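Local coordinates for protein trans-2-enoyl-CoA reductase [NADH] (Treponema denticola ATCC 35405, PDB 4GGO) that reduces the carbon-carbon double bond of trans-2-enoyl-CoA substrates such as crotonyl-CoA with NADH, serving bacterial fatty acid synthesis, at residues I144-A149 and E211-Q216. Residues are numbered along the deposited sequence; the frame is centred on the assembly and turned at random.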
loop_
_atom_site.group_PDB
_atom_site.type_symbol
_atom_site.label_atom_id
_atom_site.label_comp_id
_atom_site.label_asym_id
_atom_site.label_seq_id
_atom_site.Cartn_x
_atom_site.Cartn_y
_atom_site.Cartn_z
ATOM N N ILE A 144 -6.233 -9.478 -9.616
ATOM C CA ILE A 144 -6.333 -9.598 -8.167
ATOM C C ILE A 144 -5.163 -8.909 -7.478
ATOM O O ILE A 144 -4.024 -9.364 -7.562
ATOM C CB ILE A 144 -6.388 -11.069 -7.721
ATOM C CG1 ILE A 144 -7.560 -11.783 -8.395
ATOM C CG2 ILE A 144 -6.504 -11.163 -6.206
ATOM C CD1 ILE A 144 -7.690 -13.230 -8.002
ATOM N N VAL A 145 -5.452 -7.811 -6.793
ATOM C CA VAL A 145 -4.414 -7.035 -6.130
ATOM C C VAL A 145 -4.331 -7.380 -4.649
ATOM O O VAL A 145 -5.269 -7.135 -3.890
ATOM C CB VAL A 145 -4.656 -5.525 -6.294
ATOM C CG1 VAL A 145 -3.558 -4.733 -5.599
ATOM C CG2 VAL A 145 -4.733 -5.160 -7.773
ATOM N N TYR A 146 -3.203 -7.955 -4.242
ATOM C CA TYR A 146 -2.987 -8.294 -2.841
ATOM C C TYR A 146 -2.142 -7.225 -2.158
ATOM O O TYR A 146 -0.923 -7.186 -2.326
ATOM C CB TYR A 146 -2.313 -9.662 -2.710
ATOM C CG TYR A 146 -2.290 -10.193 -1.293
ATOM C CD1 TYR A 146 -1.250 -9.880 -0.427
ATOM C CD2 TYR A 146 -3.313 -11.005 -0.821
ATOM C CE1 TYR A 146 -1.229 -10.361 0.869
ATOM C CE2 TYR A 146 -3.301 -11.491 0.473
ATOM C CZ TYR A 146 -2.258 -11.167 1.313
ATOM O OH TYR A 146 -2.242 -11.648 2.600
ATOM N N SER A 147 -2.794 -6.364 -1.384
ATOM C CA SER A 147 -2.102 -5.267 -0.715
ATOM C C SER A 147 -2.433 -5.209 0.772
ATOM O O SER A 147 -2.609 -4.128 1.336
ATOM C CB SER A 147 -2.453 -3.934 -1.379
ATOM O OG SER A 147 -1.803 -2.853 -0.731
ATOM N N LEU A 148 -2.519 -6.375 1.405
ATOM C CA LEU A 148 -2.821 -6.438 2.831
ATOM C C LEU A 148 -1.644 -5.955 3.671
ATOM O O LEU A 148 -0.503 -6.372 3.462
ATOM C CB LEU A 148 -3.224 -7.858 3.240
ATOM C CG LEU A 148 -4.585 -8.334 2.729
ATOM C CD1 LEU A 148 -4.872 -9.748 3.205
ATOM C CD2 LEU A 148 -5.687 -7.385 3.176
ATOM N N ALA A 149 -1.931 -5.068 4.618
ATOM C CA ALA A 149 -0.906 -4.515 5.493
ATOM C C ALA A 149 -1.352 -4.584 6.948
ATOM O O ALA A 149 -2.055 -3.699 7.435
ATOM C CB ALA A 149 -0.592 -3.082 5.101
ATOM N N GLU A 211 -1.729 -16.954 -1.467
ATOM C CA GLU A 211 -1.896 -18.232 -2.143
ATOM C C GLU A 211 -3.219 -18.882 -1.749
ATOM O O GLU A 211 -3.861 -19.546 -2.562
ATOM C CB GLU A 211 -0.725 -19.162 -1.816
ATOM C CG GLU A 211 -0.662 -20.415 -2.674
ATOM C CD GLU A 211 0.588 -21.233 -2.418
ATOM O OE1 GLU A 211 1.120 -21.172 -1.289
ATOM O OE2 GLU A 211 1.046 -21.930 -3.348
ATOM N N ARG A 212 -3.627 -18.678 -0.501
ATOM C CA ARG A 212 -4.890 -19.219 -0.015
ATOM C C ARG A 212 -6.062 -18.559 -0.735
ATOM O O ARG A 212 -7.028 -19.228 -1.101
ATOM C CB ARG A 212 -5.014 -19.027 1.498
ATOM C CG ARG A 212 -6.106 -19.871 2.142
ATOM C CD ARG A 212 -6.205 -19.600 3.636
ATOM N NE ARG A 212 -7.189 -20.457 4.292
ATOM C CZ ARG A 212 -6.887 -21.555 4.979
ATOM N NH1 ARG A 212 -5.622 -21.932 5.109
ATOM N NH2 ARG A 212 -7.849 -22.272 5.544
ATOM N N TRP A 213 -5.967 -17.248 -0.938
ATOM C CA TRP A 213 -6.980 -16.511 -1.687
ATOM C C TRP A 213 -7.100 -17.045 -3.109
ATOM O O TRP A 213 -8.202 -17.292 -3.596
ATOM C CB TRP A 213 -6.650 -15.017 -1.726
ATOM C CG TRP A 213 -7.212 -14.229 -0.582
ATOM C CD1 TRP A 213 -6.560 -13.857 0.557
ATOM C CD2 TRP A 213 -8.542 -13.709 -0.471
ATOM N NE1 TRP A 213 -7.403 -13.141 1.374
ATOM C CE2 TRP A 213 -8.626 -13.036 0.764
ATOM C CE3 TRP A 213 -9.671 -13.750 -1.295
ATOM C CZ2 TRP A 213 -9.794 -12.409 1.195
ATOM C CZ3 TRP A 213 -10.828 -13.125 -0.867
ATOM C CH2 TRP A 213 -10.881 -12.464 0.366
ATOM N N ILE A 214 -5.958 -17.228 -3.765
ATOM C CA ILE A 214 -5.932 -17.685 -5.151
ATOM C C ILE A 214 -6.461 -19.110 -5.304
ATOM O O ILE A 214 -7.297 -19.377 -6.167
ATOM C CB ILE A 214 -4.512 -17.601 -5.748
ATOM C CG1 ILE A 214 -3.997 -16.160 -5.695
ATOM C CG2 ILE A 214 -4.500 -18.119 -7.176
ATOM C CD1 ILE A 214 -4.886 -15.166 -6.410
ATOM N N LYS A 215 -5.975 -20.020 -4.463
ATOM C CA LYS A 215 -6.374 -21.424 -4.536
ATOM C C LYS A 215 -7.871 -21.625 -4.298
ATOM O O LYS A 215 -8.497 -22.469 -4.938
ATOM C CB LYS A 215 -5.558 -22.274 -3.556
ATOM C CG LYS A 215 -4.088 -22.410 -3.931
ATOM C CD LYS A 215 -3.315 -23.191 -2.879
ATOM C CE LYS A 215 -3.730 -24.652 -2.849
ATOM N NZ LYS A 215 -3.383 -25.353 -4.117
ATOM N N GLN A 216 -8.441 -20.846 -3.383
ATOM C CA GLN A 216 -9.874 -20.922 -3.110
ATOM C C GLN A 216 -10.694 -20.383 -4.279
ATOM O O GLN A 216 -11.703 -20.974 -4.665
ATOM C CB GLN A 216 -10.235 -20.174 -1.825
ATOM C CG GLN A 216 -9.818 -20.885 -0.546
ATOM C CD GLN A 216 -10.467 -20.288 0.688
ATOM O OE1 GLN A 216 -11.435 -19.534 0.590
ATOM N NE2 GLN A 216 -9.935 -20.621 1.858
#
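In I144 and I214 alike, CG1 stands opposite the carbonyl carbon (chi1 -57° in I144), but the next torsion separates them: I144 is extended to CD1, whereas I214 folds its CD1 back (chi2 -57°). The two side chains slide past each other in opposite senses and touch through their terminal methyls, I144 CD1 to I214 CD1 at 3.8 Å. Two residues along the strand, the bond from CA to CB of Y146 points toward the helix, CG is anti to the backbone N (chi1 -169°), and the side chains of Y146 and W213 cross at about a right angle. Y146 CE2 comes to 4.0 Å from W213 CD1, which lies at the edge of the tyrosine ring near its plane. L148 CG lies over one face of the Y146 ring, 3.9 Å above its plane and displaced toward the rim. No hydrogen bond spans the two segments, so apolar packing alone joins them, and all four touching residues are buried. The polar ends are satisfied nearby: Y146 OH is hydrogen-bonded to D209 OD2, just ahead of 211-216 in the same helix, while W213 NE1 makes a weak hydrogen bond to A121 O of an NAD(+)-binding residue. Strand 141-146 lies between strands 52-56 and 227-233, and helix 208-219 covers it. L148 and A149, just after this strand, bind NAD(+); cofactor-binding loops at the C-terminal ends of parallel strands, with helices packed on the sheet, characterise the Rossmann fold.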